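Local coordinates for cell division control protein 73 (PDB 4DM4) that works in the nucleus as a component of the PAF1 complex, acting in transcription elongation by RNA polymerase II and in transcription-coupled histone modification, at residues R1-I6 and R58-D63; I80-H85 and G106-F111. All coordinates share one frame; numbering follows the deposited sequence.

Overall arrangement
The two contacts of the C-terminal domain of Cdc73, which has a GTPase-like fold, are both pairings of parallel strands in its central sheet. Contact 1 pairs strand 5-7 with strand 57-62; contact 2 pairs strand 77-82 with strand 105-111. Their centres lie about 18 Å apart, on opposite sides of the centre of the chain. Along the sequence they follow in series, contact 1 closing before contact 2 opens. Within the sheet the four strands run in the order 57-62, 5-7, 77-82, 105-111, and I6 CG2 meets F81 CE1 at 3.8 Å where the two inner strands adjoin. Both contacts therefore belong to one continuous parallel core.

Contact 1 of 2, residues R1-I6 and R58-D63; sequences RKDPII and RFIIVD
I6 and P4 meet F59 on one face of the sheet, where I6 CD1 and P4 CG each come within 3.7 Å of F59 CD1 and approach the ring obliquely. With its CG1 branch anti to the carbonyl carbon (chi1 -59°), I6 directs CD1 to this ring. The other face carries I5, I60 and V62: I5 CG2 touches V62 CG2 at 3.8 Å, and the end of the I60 chain, CD1, lies against D3 CB.

Between the two faces runs parallel strand pairing. I60 straddles I5, its N-H binding P4 O at 3.0 Å and its carbonyl receiving the N-H of I6 at 2.8 Å; V62 N then donates to I6 O. CA-H groups of F59, I5 and I61 lean on the same three carbonyls, so each oxygen has two kinds of donor.

At the polar edge, D3 OD2 forms a salt bridge with R58 NH1 at 2.7 Å, although the carboxylate and guanidinium planes are turned 55° apart. R58 reaches it through a chain bent at chi2 and chi3. The other carboxylate oxygen, D3 OD1, accepts from a water that in turn accepts from the backbone N of R58, tying the acid to both ends of the arginine.

This is the parallel pairing at the first strand of the GTPase-like sheet: 5-7 is enclosed, with 57-62 along one edge and 77-82 along the other; strand 43-48, antiparallel beyond 57-62, makes the sheet mixed, while L149 and L153 of helix 138-155 pack on F59.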
# COMPACT_ATOMS: atom_id res chain seq x y z
N ARG A 1 -3.00 15.26 -15.29
CA ARG A 1 -3.86 14.08 -14.98
C ARG A 1 -4.02 13.84 -13.47
O ARG A 1 -3.22 14.33 -12.66
CB ARG A 1 -3.34 12.82 -15.69
CG ARG A 1 -2.17 12.13 -14.97
CD ARG A 1 -2.30 10.62 -15.02
NE ARG A 1 -2.20 10.08 -16.38
CZ ARG A 1 -2.01 8.79 -16.67
NH1 ARG A 1 -1.88 7.90 -15.70
NH2 ARG A 1 -1.94 8.40 -17.93
N LYS A 2 -5.04 13.07 -13.12
CA LYS A 2 -5.46 12.88 -11.73
C LYS A 2 -4.46 12.13 -10.84
O LYS A 2 -3.62 11.37 -11.32
CB LYS A 2 -6.83 12.19 -11.71
N ASP A 3 -4.57 12.37 -9.53
CA ASP A 3 -3.74 11.71 -8.53
C ASP A 3 -4.01 10.21 -8.44
O ASP A 3 -5.17 9.79 -8.42
CB ASP A 3 -3.97 12.35 -7.17
CG ASP A 3 -3.56 13.83 -7.14
OD1 ASP A 3 -2.71 14.24 -7.96
OD2 ASP A 3 -4.10 14.56 -6.28
N PRO A 4 -2.94 9.40 -8.38
CA PRO A 4 -3.10 7.96 -8.17
C PRO A 4 -3.51 7.64 -6.74
O PRO A 4 -3.22 8.42 -5.81
CB PRO A 4 -1.69 7.41 -8.45
CG PRO A 4 -0.79 8.52 -8.09
CD PRO A 4 -1.53 9.77 -8.55
N ILE A 5 -4.17 6.51 -6.57
CA ILE A 5 -4.72 6.08 -5.29
C ILE A 5 -3.98 4.84 -4.77
O ILE A 5 -3.73 3.92 -5.53
CB ILE A 5 -6.24 5.79 -5.41
CG1 ILE A 5 -7.00 7.06 -5.82
CG2 ILE A 5 -6.83 5.25 -4.07
CD1 ILE A 5 -8.36 6.78 -6.47
N ILE A 6 -3.65 4.82 -3.48
CA ILE A 6 -3.19 3.57 -2.83
C ILE A 6 -4.22 3.11 -1.79
O ILE A 6 -4.62 3.87 -0.92
CB ILE A 6 -1.78 3.69 -2.19
CG1 ILE A 6 -0.74 4.07 -3.24
CG2 ILE A 6 -1.35 2.37 -1.50
CD1 ILE A 6 0.62 4.44 -2.66
N ARG A 58 1.43 13.07 -6.36
CA ARG A 58 0.59 13.18 -5.18
C ARG A 58 -0.28 11.94 -5.09
O ARG A 58 -1.06 11.65 -6.02
CB ARG A 58 -0.29 14.41 -5.24
CG ARG A 58 0.44 15.73 -5.43
CD ARG A 58 -0.42 16.72 -6.21
NE ARG A 58 -1.10 17.68 -5.33
CZ ARG A 58 -2.42 17.86 -5.24
NH1 ARG A 58 -3.27 17.15 -5.99
NH2 ARG A 58 -2.88 18.77 -4.39
N PHE A 59 -0.13 11.22 -3.99
CA PHE A 59 -0.90 10.01 -3.73
C PHE A 59 -2.04 10.28 -2.77
O PHE A 59 -1.89 11.00 -1.78
CB PHE A 59 0.00 8.93 -3.13
CG PHE A 59 1.06 8.44 -4.07
CD1 PHE A 59 0.79 7.38 -4.94
CD2 PHE A 59 2.31 9.04 -4.11
CE1 PHE A 59 1.75 6.91 -5.82
CE2 PHE A 59 3.29 8.58 -5.00
CZ PHE A 59 3.00 7.51 -5.87
N ILE A 60 -3.18 9.68 -3.09
CA ILE A 60 -4.30 9.58 -2.18
C ILE A 60 -4.21 8.21 -1.50
O ILE A 60 -4.30 7.17 -2.15
CB ILE A 60 -5.63 9.75 -2.95
CG1 ILE A 60 -5.70 11.14 -3.61
CG2 ILE A 60 -6.83 9.50 -2.02
CD1 ILE A 60 -6.66 11.22 -4.81
N ILE A 61 -4.00 8.20 -0.19
CA ILE A 61 -3.93 6.93 0.53
C ILE A 61 -5.16 6.75 1.40
O ILE A 61 -5.42 7.56 2.29
CB ILE A 61 -2.61 6.79 1.35
CG1 ILE A 61 -1.40 6.96 0.43
CG2 ILE A 61 -2.57 5.43 2.05
CD1 ILE A 61 -0.06 6.73 1.10
N VAL A 62 -5.93 5.70 1.12
CA VAL A 62 -7.20 5.44 1.79
C VAL A 62 -7.27 4.00 2.31
O VAL A 62 -6.73 3.09 1.69
CB VAL A 62 -8.43 5.70 0.86
CG1 VAL A 62 -8.76 7.17 0.80
CG2 VAL A 62 -8.21 5.14 -0.55
N ASP A 63 -7.97 3.81 3.43
CA ASP A 63 -8.16 2.48 3.97
C ASP A 63 -9.60 1.98 3.77
O ASP A 63 -10.04 1.06 4.44
CB ASP A 63 -7.73 2.40 5.46
CG ASP A 63 -8.62 3.23 6.40
OD1 ASP A 63 -9.70 3.71 5.99
OD2 ASP A 63 -8.23 3.38 7.58
O HOH W 1 -0.17 13.32 -8.99

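Contact 2 of 2, residues I80-H85 and G106-F111; sequences IFTTGH and GYYFHF
Y107 O receives the N-H of T82 at 2.8 Å, with an N-H...O angle of 161° and the donor almost in line with the C=O bond, and the CA-H of F81 leans on the same atom. T82 CG2 also lies against this carbonyl. One step back, the N-H of Y107 binds I80 O, also at 2.8 Å, which fixes the parallel register of I80 with G106 and F81 with Y107.

Farther along, the strands part and a water lies between T82 O and F109 N, its approach to T82 O too short to trust in detail. T82 OG1 accepts from G84 N at 3.0 Å, an ST turn. T82 has OG1 anti to its own nitrogen (chi1 -176°), placing it where that N-H can reach it. The edge of the Y108 ring comes alongside this turn, with CE2 3.3 Å from T83 O.

On the opposite face of the sheet from T82 and Y108, F81, Y107 and F109 form an aromatic cluster. F109 CE2 sits 3.5 Å above the centre of the F81 ring, the two planes at 49°, while Y107 CD1 approaches F81 CE1 obliquely. Replacing F81 with an alanine would probably leave F109 CE2 without the ring face beneath it and open a gap beside Y107. F145 of helix 138-155 joins this cluster, and Y107 OH is hydrogen-bonded to S148 OG.

This is the strand pairing of a beta-alpha-beta unit whose connecting helix is 97-103: backbone polarity is spent between the strands, and aromatic rings supply the apolar cohesion beneath helix 138-155.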
# COMPACT_ATOMS: atom_id res chain seq x y z
N ILE A 80 -2.30 -1.81 -3.96
CA ILE A 80 -3.09 -2.28 -2.84
C ILE A 80 -2.16 -2.96 -1.83
O ILE A 80 -1.44 -3.90 -2.19
CB ILE A 80 -4.21 -3.23 -3.32
CG1 ILE A 80 -5.18 -2.46 -4.23
CG2 ILE A 80 -4.93 -3.89 -2.11
CD1 ILE A 80 -6.24 -3.27 -4.85
N PHE A 81 -2.17 -2.47 -0.60
CA PHE A 81 -1.43 -3.08 0.50
C PHE A 81 -2.36 -4.06 1.21
O PHE A 81 -3.47 -3.69 1.58
CB PHE A 81 -0.97 -2.02 1.51
CG PHE A 81 0.13 -1.12 1.00
CD1 PHE A 81 0.40 -0.99 -0.36
CD2 PHE A 81 0.88 -0.38 1.90
CE1 PHE A 81 1.40 -0.15 -0.81
CE2 PHE A 81 1.90 0.47 1.45
CZ PHE A 81 2.15 0.58 0.09
N THR A 82 -1.92 -5.29 1.38
CA THR A 82 -2.77 -6.31 1.97
C THR A 82 -2.12 -6.97 3.18
O THR A 82 -0.90 -7.07 3.26
CB THR A 82 -3.24 -7.38 0.93
OG1 THR A 82 -4.15 -8.29 1.55
CG2 THR A 82 -2.06 -8.15 0.34
N THR A 83 -2.97 -7.40 4.11
CA THR A 83 -2.54 -8.16 5.28
C THR A 83 -2.86 -9.63 5.10
O THR A 83 -2.46 -10.46 5.93
CB THR A 83 -3.27 -7.69 6.53
OG1 THR A 83 -4.67 -7.49 6.22
CG2 THR A 83 -2.67 -6.41 7.03
N GLY A 84 -3.60 -9.94 4.04
CA GLY A 84 -3.98 -11.32 3.75
C GLY A 84 -5.35 -11.73 4.26
O GLY A 84 -5.61 -12.92 4.42
N HIS A 85 -6.22 -10.76 4.51
CA HIS A 85 -7.62 -11.03 4.85
C HIS A 85 -8.44 -10.64 3.63
O HIS A 85 -8.49 -9.46 3.30
CB HIS A 85 -8.08 -10.17 6.03
CG HIS A 85 -7.25 -10.32 7.27
ND1 HIS A 85 -7.73 -10.89 8.43
CD2 HIS A 85 -5.98 -9.93 7.55
CE1 HIS A 85 -6.79 -10.87 9.36
NE2 HIS A 85 -5.72 -10.30 8.85
N GLY A 106 -0.48 -5.60 -6.16
CA GLY A 106 -0.61 -5.89 -4.74
C GLY A 106 0.71 -6.03 -4.00
O GLY A 106 1.68 -6.60 -4.53
N TYR A 107 0.74 -5.52 -2.77
CA TYR A 107 1.88 -5.64 -1.86
C TYR A 107 1.47 -6.30 -0.53
O TYR A 107 0.46 -5.91 0.07
CB TYR A 107 2.50 -4.27 -1.56
CG TYR A 107 3.15 -3.60 -2.76
CD1 TYR A 107 2.42 -2.75 -3.59
CD2 TYR A 107 4.50 -3.80 -3.05
CE1 TYR A 107 3.00 -2.13 -4.69
CE2 TYR A 107 5.10 -3.18 -4.14
CZ TYR A 107 4.35 -2.35 -4.96
OH TYR A 107 4.94 -1.74 -6.05
N TYR A 108 2.25 -7.29 -0.09
CA TYR A 108 2.05 -7.93 1.20
C TYR A 108 3.25 -7.64 2.10
O TYR A 108 4.36 -8.12 1.86
CB TYR A 108 1.85 -9.45 1.06
CG TYR A 108 1.71 -10.18 2.38
CD1 TYR A 108 2.74 -11.00 2.87
CD2 TYR A 108 0.54 -10.07 3.14
CE1 TYR A 108 2.61 -11.67 4.09
CE2 TYR A 108 0.40 -10.75 4.37
CZ TYR A 108 1.44 -11.54 4.83
OH TYR A 108 1.30 -12.20 6.03
N PHE A 109 3.02 -6.83 3.13
CA PHE A 109 4.06 -6.45 4.06
C PHE A 109 3.96 -7.34 5.29
O PHE A 109 2.89 -7.50 5.86
CB PHE A 109 3.90 -4.99 4.48
CG PHE A 109 4.27 -4.01 3.40
CD1 PHE A 109 5.57 -3.54 3.28
CD2 PHE A 109 3.30 -3.53 2.52
CE1 PHE A 109 5.92 -2.62 2.28
CE2 PHE A 109 3.64 -2.61 1.51
CZ PHE A 109 4.94 -2.15 1.40
N HIS A 110 5.09 -7.92 5.70
CA HIS A 110 5.14 -8.72 6.92
C HIS A 110 6.55 -8.68 7.49
O HIS A 110 7.46 -8.14 6.86
CB HIS A 110 4.74 -10.17 6.63
CG HIS A 110 5.79 -10.95 5.91
ND1 HIS A 110 6.18 -10.68 4.62
CD2 HIS A 110 6.54 -12.01 6.32
CE1 HIS A 110 7.12 -11.53 4.25
NE2 HIS A 110 7.36 -12.35 5.27
N PHE A 111 6.71 -9.25 8.68
CA PHE A 111 8.01 -9.37 9.34
C PHE A 111 8.71 -10.68 9.01
O PHE A 111 8.08 -11.75 8.97
CB PHE A 111 7.85 -9.21 10.85
CG PHE A 111 7.46 -7.82 11.28
CD1 PHE A 111 8.41 -6.80 11.36
CD2 PHE A 111 6.14 -7.53 11.61
CE1 PHE A 111 8.05 -5.51 11.75
CE2 PHE A 111 5.76 -6.23 12.00
CZ PHE A 111 6.72 -5.22 12.07
O HOH W 2 0.63 -5.12 3.60